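Local coordinates for glycoside Hydrolase (PDB 5TA0), which probably hydrolyses agarose-type galactans of red algae, and is captured here as a variant, apparently inactivated, with a neoagaro-oligosaccharide bound, at residues 29-34 with 443-448; 302-307 with 355-360; 432-437 with 457-462; 438-443 with 519-524; 613-618 with 635-640. All coordinates share one frame; numbering follows the deposited sequence. Where two conformers were deposited one is given.

Contact 1: 29-34 with 443-448; sequences LNLNVK and KNVYFI. With SO4 (sulfate ion), chain D.
L29 lies over F447. Its CB sits 4.1 Å from the centroid of the F447 ring, 13° off the ring normal. CG is anti to the backbone N (chi1 168°), and from there the leucine runs on past the phenylalanine. CD2 ends 4.0 Å from F447 CD2 and meets V445 CG1 tip to tip. A serine in place of F447 would probably take away the flat surface under L29 CB and leave this leucine freer to move. N30 takes no part here; its ND2 hydrogen-bonds E426 and Q28. Strands 25-30 and 444-451 belong to one curled sheet of the porphyranase beta-sandwich domain, with strands 423-429 and 434-441 between them. They meet through side chains across its interior. A type I turn from N30 to V33 takes the chain round a corner. Within it, L31 crosses V445 at about a right angle, CD2 4.2 Å from V445 CG2. Beyond the turn, K34 NZ lies doubtfully close to O3 of a sulfate ion, probably from the crystallisation liquor, that K36 also binds.

Contact 2: 302-307 with 355-360; sequences ATMDMI and MQFMER
M304 and R360 bring the two backbones closest, with their CA atoms 9.5 Å apart. Both segments belong to the alpha/beta barrel. Helix 298-315 lies in the chain between barrel strands 277-285 and 321-326, and helix 340-358 is the next one, with R360 just beyond it. The R360 chain is extended from CG to NE and reaches across to the first helix. Its guanidinium takes D305 end-on. NH2 and NH1 both bond the single oxygen OD1, at 2.9 Å and 3.0 Å. The carboxylate and guanidinium planes are 48° apart, and both bonds are well bent. NH1 comes in nearly along the C-O axis of OD1, while NH2 comes from above the carboxylate plane. The pair is part of a buried charge cluster. D305 also has salt bridges to K529 and R563, and R360 to E301 and E308. A leucine in place of R360 would probably leave E301 and E308 without this cation, cost D305 one of its partners and strip the guanidinium face from M304 CB. M304 lies over one guanidinium face, CB 3.4 Å from R360 NH1. Farther along, its CE approaches R360 NE. The sulfur makes a Met-aromatic contact at the edge of the F357 ring, close to the ring plane, with SD 4.0 Å from F357 CE1.

Contact 3: 432-437 with 457-462; sequences PDIMCD and VDLNLS
I434 and V457 point at each other tip to tip, inside the curled sheet of the beta-sandwich domain. Strands 434-441 and 457-464 are not neighbours in that sheet. Strands 423-429 and 25-30 lie between them, so the contact is made by side chains alone. The packed part centres on one methyl. I434 CD1 sits 3.9 Å from V457 CG1 and 4.0 Å from V457 CB. CG1 of I434 is anti to the carbonyl carbon (chi1 -62°), and chi2 of -71° then sets CD1 against the valine. I449 and N451 of strand 444-451 also border the isoleucine. The other side is looser and more polar. V457 is partly exposed. D458 takes no part in the contact, and its side chain hydrogen-bonds T502 of the edge strand 500-503. Farther along the first segment the two strands diverge, and C436 instead forms a disulfide with C429. Back at the packed end, L459 closes the contact more loosely, with its CD2 4.3 Å from I434 CD1.

Contact 4: 438-443 with 519-524; sequences AYVDGK and VKINET. With EDO (1,2-ethanediol), chain R; SO4 (sulfate ion), chain D.
G442 O is gripped twice by V519, once directly and once through a water. V519 N donates to it at 3.0 Å in a nearly straight bond, 171° at the hydrogen. The nitrogen stands 43° out of the carbonyl plane. The bridging water donates to G442 O at 2.9 Å and to V519 O at 2.8 Å. G442 lies in the turn of the beta hairpin formed by strands 434-441 and 444-451. Its positive phi (65°) is a value that favours glycine. The segment 519-524 leads from strand 508-514 into strand 523-538, and so lies on the link between the nine-stranded and five-stranded sheets. Before the turn in the chain, V440 supplies the apolar part. Its CG1 packs 3.8 Å from V519 CB, the two valines crossing at about a right angle. I521 reaches V440 tip to tip, its CD1 3.9 Å from V440 CB. L31 also touches V519. Farther along lie a sulfate, close to T524 OG1, and an ethanediol, both probably from the crystallisation liquor. O1 of the ethanediol lies 3.1 Å from E523 O.

Contact 5: 613-618 with 635-640; sequences SILKGN and VTMQIF. With EDO (1,2-ethanediol), chain T.
L615 points its two methyls at two different side chains of strand 631-642. With M637 it meets tip to tip, CD2 3.8 Å from the sulfur SD. SD also lies 4.0 Å from L615 CD1, so the thioether touches both branches of the leucine. The M637 chain leaves with CG anti to the backbone N (chi1 -177°), which sets SD against the leucine, and it bends only at the last torsion. I639 also comes end to end with L615. Here the methyls are tight, I639 CD1 3.5 Å from L615 CD1. A560 and V552 border the same apolar group. Away from it, N618 holds an ethanediol, probably from the crystallisation liquor, with both ends of its amide. N618 ND2 donates to O1 of the diol at 2.8 Å, and O2 of the diol donates to N618 OD1. The loop 613-618 leads from strand 602-609 of the five-stranded sheet to strand 619-624 of the four-stranded one. L615 thus packs this crossing onto the sheet it has just left, an arrangement consistent with a beta-sandwich-like C-terminal domain.

In the fold
Contacts 1, 3 and 4 share the nine-stranded sheet. Contact 1 and contact 3 are buried and apolar, and each joins non-adjacent strands of it. Contact 4 uses the same strand 434-441 as contact 3 but lies at a partly exposed hairpin end, where water and backbone polar groups take part. It adjoins contact 1, and K34 and T524 lie beside one sulfate. Contact 2 is nearest the centre of the chain and differs most, a buried salt-bridge cluster in the barrel. Q356 and M358 nevertheless touch M435 and D437, so barrel and sandwich meet there. D305 also packs against T636 of strand 631-642, which also carries the apolar contact 5.

Contact 1: 29-34 with 443-448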
# COMPACT_ATOMS: atom_id res chain seq x y z
N LEU A 29 14.77 -7.34 -19.69
CA LEU A 29 13.41 -7.84 -19.78
C LEU A 29 13.47 -9.21 -20.44
O LEU A 29 13.85 -9.30 -21.62
CB LEU A 29 12.58 -6.89 -20.64
CG LEU A 29 11.18 -7.29 -21.14
CD1 LEU A 29 10.29 -7.72 -20.01
CD2 LEU A 29 10.52 -6.15 -21.89
N ASN A 30 13.14 -10.26 -19.71
CA ASN A 30 13.08 -11.61 -20.27
C ASN A 30 11.62 -11.96 -20.52
O ASN A 30 10.97 -12.61 -19.69
CB ASN A 30 13.79 -12.61 -19.35
CG ASN A 30 15.28 -12.33 -19.22
OD1 ASN A 30 15.95 -12.11 -20.22
ND2 ASN A 30 15.78 -12.29 -18.00
N LEU A 31 11.10 -11.53 -21.67
CA LEU A 31 9.64 -11.51 -21.88
C LEU A 31 9.02 -12.89 -22.18
O LEU A 31 7.82 -12.99 -22.27
CB LEU A 31 9.20 -10.43 -22.89
CG LEU A 31 9.98 -10.30 -24.21
CD1 LEU A 31 10.00 -11.62 -24.99
CD2 LEU A 31 9.44 -9.20 -25.11
N ASN A 32 9.85 -13.93 -22.30
CA ASN A 32 9.36 -15.31 -22.41
C ASN A 32 9.33 -16.08 -21.08
O ASN A 32 8.93 -17.23 -21.07
CB ASN A 32 10.23 -16.09 -23.41
CG ASN A 32 11.64 -16.29 -22.91
OD1 ASN A 32 12.31 -15.33 -22.49
ND2 ASN A 32 12.12 -17.52 -22.95
N VAL A 33 9.73 -15.42 -19.99
CA VAL A 33 9.86 -16.06 -18.67
C VAL A 33 8.80 -15.52 -17.73
O VAL A 33 8.92 -14.38 -17.26
CB VAL A 33 11.27 -15.86 -18.07
CG1 VAL A 33 11.41 -16.59 -16.74
CG2 VAL A 33 12.34 -16.29 -19.07
N LYS A 34 7.77 -16.32 -17.47
CA LYS A 34 6.74 -15.94 -16.51
C LYS A 34 7.33 -15.80 -15.12
O LYS A 34 8.14 -16.61 -14.70
CB LYS A 34 5.65 -17.01 -16.49
CG LYS A 34 4.40 -16.65 -15.68
CD LYS A 34 3.25 -17.60 -15.98
CE LYS A 34 3.53 -19.01 -15.56
NZ LYS A 34 2.45 -19.90 -16.10
N LYS A 443 -0.04 -9.19 -27.67
CA LYS A 443 0.96 -8.54 -28.51
C LYS A 443 1.68 -7.39 -27.82
O LYS A 443 2.67 -6.87 -28.33
CB LYS A 443 0.29 -8.00 -29.79
CG LYS A 443 -0.51 -9.06 -30.54
CD LYS A 443 -1.02 -8.60 -31.89
CE LYS A 443 -1.82 -9.73 -32.54
NZ LYS A 443 -2.08 -9.50 -33.99
N ASN A 444 1.15 -6.97 -26.66
CA ASN A 444 1.68 -5.82 -25.94
C ASN A 444 2.49 -6.21 -24.72
O ASN A 444 2.08 -7.12 -23.98
CB ASN A 444 0.55 -4.91 -25.50
CG ASN A 444 -0.13 -4.24 -26.66
OD1 ASN A 444 0.53 -3.55 -27.44
ND2 ASN A 444 -1.42 -4.42 -26.79
N VAL A 445 3.62 -5.55 -24.53
CA VAL A 445 4.46 -5.76 -23.35
C VAL A 445 4.70 -4.42 -22.69
O VAL A 445 5.10 -3.48 -23.36
CB VAL A 445 5.81 -6.41 -23.70
CG1 VAL A 445 6.61 -6.73 -22.44
CG2 VAL A 445 5.58 -7.66 -24.52
N TYR A 446 4.49 -4.36 -21.38
CA TYR A 446 4.64 -3.14 -20.57
C TYR A 446 5.82 -3.35 -19.66
O TYR A 446 5.82 -4.27 -18.85
CB TYR A 446 3.36 -2.85 -19.76
CG TYR A 446 2.17 -2.75 -20.65
CD1 TYR A 446 1.92 -1.57 -21.35
CD2 TYR A 446 1.34 -3.84 -20.86
CE1 TYR A 446 0.86 -1.48 -22.22
CE2 TYR A 446 0.25 -3.76 -21.74
CZ TYR A 446 0.03 -2.56 -22.40
OH TYR A 446 -1.00 -2.45 -23.30
N PHE A 447 6.85 -2.52 -19.83
CA PHE A 447 8.09 -2.59 -19.09
C PHE A 447 8.16 -1.33 -18.22
O PHE A 447 8.23 -0.20 -18.75
CB PHE A 447 9.24 -2.65 -20.10
CG PHE A 447 10.61 -2.90 -19.53
CD1 PHE A 447 10.85 -3.44 -18.27
CD2 PHE A 447 11.72 -2.65 -20.36
CE1 PHE A 447 12.15 -3.68 -17.83
CE2 PHE A 447 13.00 -2.93 -19.93
CZ PHE A 447 13.21 -3.45 -18.69
N ILE A 448 8.06 -1.52 -16.90
CA ILE A 448 7.96 -0.37 -15.97
C ILE A 448 9.24 -0.27 -15.19
O ILE A 448 9.73 -1.25 -14.65
CB ILE A 448 6.78 -0.52 -14.99
CG1 ILE A 448 5.47 -0.84 -15.71
CG2 ILE A 448 6.63 0.73 -14.15
CD1 ILE A 448 5.02 -2.28 -15.60
S SO4 D . 3.82 -23.19 -14.67
O1 SO4 D . 3.18 -24.23 -15.48
O2 SO4 D . 5.24 -23.51 -14.47
O3 SO4 D . 3.79 -21.94 -15.43
O4 SO4 D . 3.07 -23.13 -13.43

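Contact 2: 302-307 with 355-360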
# COMPACT_ATOMS: atom_id res chain seq x y z
N ALA A 302 11.37 -3.26 5.28
CA ALA A 302 11.58 -3.72 6.65
C ALA A 302 10.26 -3.77 7.44
O ALA A 302 10.03 -4.72 8.16
CB ALA A 302 12.60 -2.83 7.36
N THR A 303 9.44 -2.74 7.27
CA THR A 303 8.14 -2.72 7.92
C THR A 303 7.32 -3.95 7.54
O THR A 303 6.82 -4.68 8.38
CB THR A 303 7.38 -1.44 7.52
OG1 THR A 303 8.21 -0.30 7.80
CG2 THR A 303 6.07 -1.32 8.23
N MET A 304 7.19 -4.16 6.23
CA MET A 304 6.35 -5.27 5.74
C MET A 304 6.93 -6.65 6.07
O MET A 304 6.19 -7.53 6.49
CB MET A 304 6.09 -5.11 4.26
CG MET A 304 5.25 -3.90 3.93
SD MET A 304 4.75 -3.73 2.21
CE MET A 304 6.30 -3.27 1.50
N ASP A 305 8.25 -6.79 5.97
CA ASP A 305 8.91 -8.04 6.39
C ASP A 305 8.68 -8.36 7.86
O ASP A 305 8.54 -9.53 8.22
CB ASP A 305 10.42 -8.02 6.10
CG ASP A 305 10.77 -8.35 4.64
OD1 ASP A 305 9.86 -8.46 3.79
OD2 ASP A 305 11.99 -8.45 4.35
N MET A 306 8.65 -7.35 8.73
CA MET A 306 8.47 -7.61 10.14
C MET A 306 7.07 -8.09 10.47
O MET A 306 6.89 -9.03 11.24
CB MET A 306 8.83 -6.36 10.93
CG MET A 306 9.10 -6.63 12.38
SD MET A 306 10.10 -5.35 13.17
CE MET A 306 10.60 -6.21 14.66
N ILE A 307 6.07 -7.47 9.84
CA ILE A 307 4.68 -7.94 10.01
C ILE A 307 4.59 -9.41 9.56
O ILE A 307 4.06 -10.26 10.27
CB ILE A 307 3.68 -7.07 9.24
CG1 ILE A 307 3.62 -5.65 9.84
CG2 ILE A 307 2.31 -7.70 9.25
CD1 ILE A 307 2.80 -4.69 8.99
N MET A 355 5.25 -0.05 -7.07
CA MET A 355 6.18 -1.09 -7.54
C MET A 355 6.54 -2.08 -6.41
O MET A 355 6.60 -3.31 -6.62
CB MET A 355 7.45 -0.44 -8.10
CG MET A 355 7.23 0.34 -9.38
SD MET A 355 6.95 -0.68 -10.81
CE MET A 355 8.61 -1.24 -11.25
N GLN A 356 6.74 -1.56 -5.21
CA GLN A 356 7.10 -2.41 -4.07
C GLN A 356 5.92 -3.29 -3.65
O GLN A 356 6.13 -4.47 -3.38
CB GLN A 356 7.66 -1.59 -2.92
CG GLN A 356 8.94 -0.86 -3.36
CD GLN A 356 9.66 -0.07 -2.30
OE1 GLN A 356 9.89 1.14 -2.45
NE2 GLN A 356 10.09 -0.76 -1.25
N PHE A 357 4.69 -2.79 -3.74
CA PHE A 357 3.52 -3.64 -3.43
C PHE A 357 3.34 -4.72 -4.49
O PHE A 357 3.00 -5.87 -4.14
CB PHE A 357 2.23 -2.82 -3.31
CG PHE A 357 2.28 -1.73 -2.26
CD1 PHE A 357 2.87 -1.94 -0.99
CD2 PHE A 357 1.73 -0.50 -2.54
CE1 PHE A 357 2.90 -0.93 -0.04
CE2 PHE A 357 1.74 0.48 -1.60
CZ PHE A 357 2.34 0.28 -0.37
N MET A 358 3.63 -4.39 -5.74
CA MET A 358 3.53 -5.36 -6.85
C MET A 358 4.48 -6.53 -6.62
O MET A 358 4.17 -7.67 -7.01
CB MET A 358 3.80 -4.66 -8.18
CG MET A 358 2.63 -3.80 -8.65
SD MET A 358 3.05 -2.51 -9.85
CE MET A 358 3.56 -3.50 -11.24
N GLU A 359 5.63 -6.29 -5.99
CA GLU A 359 6.56 -7.37 -5.66
C GLU A 359 6.01 -8.35 -4.65
O GLU A 359 6.59 -9.43 -4.53
CB GLU A 359 7.87 -6.85 -5.10
CG GLU A 359 8.70 -6.05 -6.05
CD GLU A 359 9.95 -5.52 -5.41
OE1 GLU A 359 10.64 -6.28 -4.68
OE2 GLU A 359 10.24 -4.35 -5.65
N ARG A 360 4.98 -7.97 -3.88
CA ARG A 360 4.34 -8.84 -2.88
C ARG A 360 2.91 -9.11 -3.16
O ARG A 360 2.10 -9.27 -2.24
CB ARG A 360 4.29 -8.16 -1.51
CG ARG A 360 5.60 -7.78 -1.04
CD ARG A 360 5.53 -7.31 0.41
NE ARG A 360 6.85 -6.84 0.68
CZ ARG A 360 7.60 -7.15 1.73
NH1 ARG A 360 7.16 -7.91 2.73
NH2 ARG A 360 8.82 -6.61 1.80

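Contact 3: 432-437 with 457-462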
# COMPACT_ATOMS: atom_id res chain seq x y z
N PRO A 432 20.28 -1.41 -7.11
CA PRO A 432 19.15 -1.55 -6.17
C PRO A 432 18.26 -0.31 -6.07
O PRO A 432 17.14 -0.42 -5.58
CB PRO A 432 19.82 -1.88 -4.84
CG PRO A 432 21.22 -1.50 -4.99
CD PRO A 432 21.59 -1.53 -6.43
N ASP A 433 18.72 0.85 -6.55
CA ASP A 433 17.89 2.05 -6.63
C ASP A 433 16.97 2.10 -7.84
O ASP A 433 16.18 3.03 -7.97
CB ASP A 433 18.75 3.32 -6.60
CG ASP A 433 19.43 3.50 -5.28
OD1 ASP A 433 18.81 3.32 -4.23
OD2 ASP A 433 20.63 3.81 -5.29
N ILE A 434 17.06 1.11 -8.74
CA ILE A 434 16.19 1.02 -9.91
C ILE A 434 15.29 -0.20 -9.75
O ILE A 434 15.78 -1.33 -9.66
CB ILE A 434 17.01 0.93 -11.21
CG1 ILE A 434 17.85 2.20 -11.36
CG2 ILE A 434 16.10 0.68 -12.40
CD1 ILE A 434 17.07 3.44 -11.70
N MET A 435 13.98 0.03 -9.70
CA MET A 435 13.03 -1.08 -9.61
C MET A 435 12.41 -1.30 -10.98
O MET A 435 12.18 -0.35 -11.72
CB MET A 435 11.94 -0.76 -8.58
CG MET A 435 12.49 -0.61 -7.18
SD MET A 435 11.24 -0.46 -5.90
CE MET A 435 10.59 1.18 -6.28
N CYS A 436 12.18 -2.56 -11.33
CA CYS A 436 11.63 -2.87 -12.62
C CYS A 436 10.64 -4.00 -12.53
O CYS A 436 10.69 -4.81 -11.63
CB CYS A 436 12.73 -3.20 -13.63
SG CYS A 436 13.93 -4.44 -13.10
N ASP A 437 9.71 -4.00 -13.47
CA ASP A 437 8.68 -5.05 -13.57
C ASP A 437 8.15 -5.04 -15.00
O ASP A 437 8.38 -4.09 -15.77
CB ASP A 437 7.57 -4.79 -12.51
CG ASP A 437 6.84 -6.05 -12.06
OD1 ASP A 437 7.06 -7.16 -12.60
OD2 ASP A 437 6.00 -5.88 -11.15
N VAL A 457 19.40 8.58 -13.92
CA VAL A 457 20.14 7.34 -14.06
C VAL A 457 20.05 6.92 -15.53
O VAL A 457 18.95 6.81 -16.12
CB VAL A 457 19.59 6.24 -13.11
CG1 VAL A 457 20.33 4.93 -13.31
CG2 VAL A 457 19.71 6.68 -11.67
N ASP A 458 21.22 6.71 -16.14
CA ASP A 458 21.30 6.25 -17.51
C ASP A 458 21.13 4.72 -17.54
O ASP A 458 21.85 4.00 -16.85
CB ASP A 458 22.66 6.61 -18.11
CG ASP A 458 22.86 8.11 -18.26
OD1 ASP A 458 21.89 8.87 -18.47
OD2 ASP A 458 24.04 8.53 -18.21
N LEU A 459 20.17 4.27 -18.33
CA LEU A 459 19.83 2.87 -18.42
C LEU A 459 20.23 2.29 -19.77
O LEU A 459 20.03 2.94 -20.80
CB LEU A 459 18.32 2.65 -18.26
CG LEU A 459 17.63 3.31 -17.07
CD1 LEU A 459 16.14 3.07 -17.13
CD2 LEU A 459 18.22 2.84 -15.76
N ASN A 460 20.78 1.08 -19.74
CA ASN A 460 21.00 0.29 -20.94
C ASN A 460 19.99 -0.85 -20.92
O ASN A 460 20.01 -1.68 -20.01
CB ASN A 460 22.44 -0.25 -20.98
CG ASN A 460 23.48 0.85 -21.13
OD1 ASN A 460 23.25 1.88 -21.78
ND2 ASN A 460 24.64 0.64 -20.52
N LEU A 461 19.10 -0.87 -21.92
CA LEU A 461 17.97 -1.80 -21.98
C LEU A 461 18.25 -3.00 -22.88
O LEU A 461 18.70 -2.82 -24.02
CB LEU A 461 16.71 -1.11 -22.52
CG LEU A 461 16.14 0.07 -21.70
CD1 LEU A 461 16.96 1.34 -21.81
CD2 LEU A 461 14.71 0.35 -22.13
N SER A 462 17.97 -4.21 -22.38
CA SER A 462 18.03 -5.44 -23.18
C SER A 462 16.68 -6.15 -23.11
O SER A 462 16.13 -6.32 -22.04
CB SER A 462 19.12 -6.37 -22.67
OG SER A 462 20.39 -5.75 -22.80

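Contact 4: 438-443 with 519-524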
# COMPACT_ATOMS: atom_id res chain seq x y z
N ALA A 438 7.45 -6.10 -15.39
CA ALA A 438 6.92 -6.18 -16.75
C ALA A 438 5.77 -7.15 -16.85
O ALA A 438 5.72 -8.14 -16.12
CB ALA A 438 8.01 -6.59 -17.72
N TYR A 439 4.85 -6.84 -17.77
CA TYR A 439 3.61 -7.61 -17.98
C TYR A 439 3.33 -7.73 -19.47
O TYR A 439 3.46 -6.75 -20.22
CB TYR A 439 2.41 -6.96 -17.22
CG TYR A 439 2.69 -6.90 -15.73
CD1 TYR A 439 2.31 -7.96 -14.91
CD2 TYR A 439 3.42 -5.87 -15.16
CE1 TYR A 439 2.62 -7.98 -13.56
CE2 TYR A 439 3.74 -5.88 -13.82
CZ TYR A 439 3.35 -6.94 -13.02
OH TYR A 439 3.68 -7.01 -11.68
N VAL A 440 2.94 -8.93 -19.88
CA VAL A 440 2.70 -9.26 -21.30
C VAL A 440 1.21 -9.52 -21.52
O VAL A 440 0.63 -10.43 -20.92
CB VAL A 440 3.45 -10.55 -21.67
CG1 VAL A 440 3.09 -10.99 -23.10
CG2 VAL A 440 4.97 -10.36 -21.55
N ASP A 441 0.59 -8.68 -22.34
CA ASP A 441 -0.80 -8.80 -22.70
C ASP A 441 -0.91 -9.05 -24.19
O ASP A 441 -1.04 -8.11 -24.97
CB ASP A 441 -1.57 -7.53 -22.35
CG ASP A 441 -3.06 -7.63 -22.68
OD1 ASP A 441 -3.62 -8.73 -22.59
OD2 ASP A 441 -3.67 -6.60 -22.98
N GLY A 442 -0.84 -10.31 -24.56
CA GLY A 442 -0.93 -10.69 -26.00
C GLY A 442 0.24 -10.17 -26.80
O GLY A 442 1.36 -10.60 -26.61
N LYS A 443 -0.04 -9.19 -27.67
CA LYS A 443 0.96 -8.54 -28.51
C LYS A 443 1.68 -7.39 -27.82
O LYS A 443 2.67 -6.87 -28.33
CB LYS A 443 0.29 -8.00 -29.79
CG LYS A 443 -0.51 -9.06 -30.54
CD LYS A 443 -1.02 -8.60 -31.89
CE LYS A 443 -1.82 -9.73 -32.54
NZ LYS A 443 -2.08 -9.50 -33.99
N VAL A 519 3.16 -12.53 -27.94
CA VAL A 519 4.43 -12.93 -27.37
C VAL A 519 4.29 -14.32 -26.74
O VAL A 519 3.36 -14.55 -25.99
CB VAL A 519 4.88 -11.90 -26.30
CG1 VAL A 519 6.07 -12.39 -25.49
CG2 VAL A 519 5.18 -10.58 -26.99
N LYS A 520 5.25 -15.20 -27.01
CA LYS A 520 5.24 -16.57 -26.51
C LYS A 520 5.97 -16.63 -25.17
O LYS A 520 7.14 -16.28 -25.08
CB LYS A 520 5.92 -17.51 -27.51
N ILE A 521 5.26 -17.08 -24.14
CA ILE A 521 5.83 -17.24 -22.81
C ILE A 521 6.01 -18.74 -22.62
O ILE A 521 5.02 -19.45 -22.56
CB ILE A 521 4.92 -16.63 -21.71
CG1 ILE A 521 4.73 -15.11 -21.99
CG2 ILE A 521 5.52 -16.87 -20.33
CD1 ILE A 521 3.83 -14.39 -21.00
N ASN A 522 7.27 -19.18 -22.55
CA ASN A 522 7.59 -20.62 -22.58
C ASN A 522 8.47 -21.12 -21.45
O ASN A 522 8.89 -22.27 -21.47
CB ASN A 522 8.23 -20.98 -23.94
CG ASN A 522 9.44 -20.13 -24.28
OD1 ASN A 522 10.08 -19.51 -23.43
ND2 ASN A 522 9.76 -20.09 -25.58
N GLU A 523 8.77 -20.26 -20.47
CA GLU A 523 9.53 -20.65 -19.28
C GLU A 523 8.84 -20.00 -18.08
O GLU A 523 8.05 -19.07 -18.23
CB GLU A 523 10.98 -20.20 -19.35
CG GLU A 523 11.76 -20.72 -20.56
CD GLU A 523 12.02 -22.21 -20.53
OE1 GLU A 523 11.72 -22.91 -19.55
OE2 GLU A 523 12.57 -22.71 -21.55
N THR A 524 9.16 -20.53 -16.91
CA THR A 524 8.66 -20.01 -15.64
C THR A 524 9.79 -19.80 -14.63
O THR A 524 10.64 -20.69 -14.42
CB THR A 524 7.62 -20.97 -15.04
OG1 THR A 524 6.52 -21.07 -15.93
CG2 THR A 524 7.09 -20.48 -13.69
C1 EDO R . 5.45 -21.31 -19.36
O1 EDO R . 5.19 -20.13 -18.59
C2 EDO R . 4.43 -22.38 -19.00
O2 EDO R . 5.10 -23.62 -18.73
S SO4 D . 3.82 -23.19 -14.67
O1 SO4 D . 3.18 -24.23 -15.48
O2 SO4 D . 5.24 -23.51 -14.47
O3 SO4 D . 3.79 -21.94 -15.43
O4 SO4 D . 3.07 -23.13 -13.43
O HOH W 1 1.09 -13.16 -25.20

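Contact 5: 613-618 with 635-640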
# COMPACT_ATOMS: atom_id res chain seq x y z
N SER A 613 24.24 -22.17 -5.24
CA SER A 613 24.93 -23.41 -4.85
C SER A 613 25.26 -23.52 -3.37
O SER A 613 25.45 -24.63 -2.89
CB SER A 613 26.20 -23.61 -5.69
OG SER A 613 27.18 -22.62 -5.40
N ILE A 614 25.33 -22.39 -2.66
CA ILE A 614 25.58 -22.38 -1.21
C ILE A 614 24.35 -22.81 -0.41
O ILE A 614 24.47 -23.26 0.74
CB ILE A 614 26.00 -20.94 -0.74
CG1 ILE A 614 27.34 -20.55 -1.40
CG2 ILE A 614 26.07 -20.80 0.78
CD1 ILE A 614 27.81 -19.14 -1.09
N LEU A 615 23.17 -22.64 -0.99
CA LEU A 615 21.92 -22.92 -0.27
C LEU A 615 21.59 -24.40 -0.25
O LEU A 615 21.99 -25.17 -1.14
CB LEU A 615 20.77 -22.15 -0.90
CG LEU A 615 20.92 -20.63 -0.88
CD1 LEU A 615 19.74 -20.04 -1.61
CD2 LEU A 615 21.02 -20.07 0.54
N LYS A 616 20.82 -24.77 0.75
CA LYS A 616 20.34 -26.14 0.95
C LYS A 616 18.88 -26.06 1.34
O LYS A 616 18.27 -24.99 1.28
CB LYS A 616 21.12 -26.81 2.10
CG LYS A 616 22.63 -26.81 2.00
CD LYS A 616 23.18 -27.81 3.00
CE LYS A 616 23.09 -27.37 4.44
NZ LYS A 616 24.03 -28.20 5.26
N GLY A 617 18.30 -27.16 1.79
CA GLY A 617 16.94 -27.14 2.34
C GLY A 617 16.86 -26.47 3.69
O GLY A 617 15.96 -25.66 3.93
N ASN A 618 17.80 -26.80 4.58
CA ASN A 618 17.89 -26.17 5.89
C ASN A 618 19.15 -25.33 5.94
O ASN A 618 20.27 -25.83 5.72
CB ASN A 618 17.88 -27.21 7.01
CG ASN A 618 16.58 -28.01 7.08
OD1 ASN A 618 15.54 -27.60 6.60
ND2 ASN A 618 16.67 -29.22 7.66
N VAL A 635 15.35 -11.78 9.29
CA VAL A 635 16.11 -12.40 8.22
C VAL A 635 15.15 -13.30 7.46
O VAL A 635 14.57 -14.21 8.04
CB VAL A 635 17.32 -13.20 8.75
CG1 VAL A 635 18.05 -13.85 7.60
CG2 VAL A 635 18.24 -12.27 9.55
N THR A 636 14.94 -12.96 6.19
CA THR A 636 14.09 -13.75 5.29
C THR A 636 14.84 -13.98 4.00
O THR A 636 15.91 -13.43 3.78
CB THR A 636 12.72 -13.08 5.07
OG1 THR A 636 12.88 -11.82 4.38
CG2 THR A 636 12.01 -12.83 6.40
N MET A 637 14.28 -14.79 3.11
CA MET A 637 14.99 -15.13 1.86
C MET A 637 14.01 -15.35 0.73
O MET A 637 13.02 -16.05 0.88
CB MET A 637 15.85 -16.38 2.08
CG MET A 637 16.69 -16.77 0.87
SD MET A 637 18.02 -17.92 1.29
CE MET A 637 17.04 -19.36 1.72
N GLN A 638 14.29 -14.75 -0.41
CA GLN A 638 13.59 -15.05 -1.67
C GLN A 638 14.41 -16.03 -2.50
O GLN A 638 15.61 -15.84 -2.69
CB GLN A 638 13.37 -13.79 -2.49
CG GLN A 638 12.35 -12.84 -1.89
CD GLN A 638 12.54 -11.46 -2.44
OE1 GLN A 638 13.48 -10.77 -2.03
NE2 GLN A 638 11.69 -11.05 -3.37
N ILE A 639 13.74 -17.07 -2.96
CA ILE A 639 14.31 -18.07 -3.88
C ILE A 639 13.58 -17.92 -5.21
O ILE A 639 12.35 -17.81 -5.23
CB ILE A 639 14.08 -19.49 -3.29
CG1 ILE A 639 14.83 -19.63 -1.96
CG2 ILE A 639 14.49 -20.59 -4.25
CD1 ILE A 639 16.33 -19.54 -2.04
N PHE A 640 14.33 -17.92 -6.32
CA PHE A 640 13.77 -17.80 -7.66
C PHE A 640 14.18 -19.05 -8.43
O PHE A 640 15.34 -19.18 -8.79
CB PHE A 640 14.33 -16.56 -8.35
CG PHE A 640 14.02 -15.28 -7.61
CD1 PHE A 640 12.84 -14.59 -7.86
CD2 PHE A 640 14.90 -14.77 -6.68
CE1 PHE A 640 12.54 -13.42 -7.18
CE2 PHE A 640 14.60 -13.59 -6.00
CZ PHE A 640 13.42 -12.92 -6.25
C1 EDO T . 13.51 -31.09 7.70
O1 EDO T . 14.59 -30.92 8.58
C2 EDO T . 12.52 -29.95 7.72
O2 EDO T . 13.14 -28.76 7.30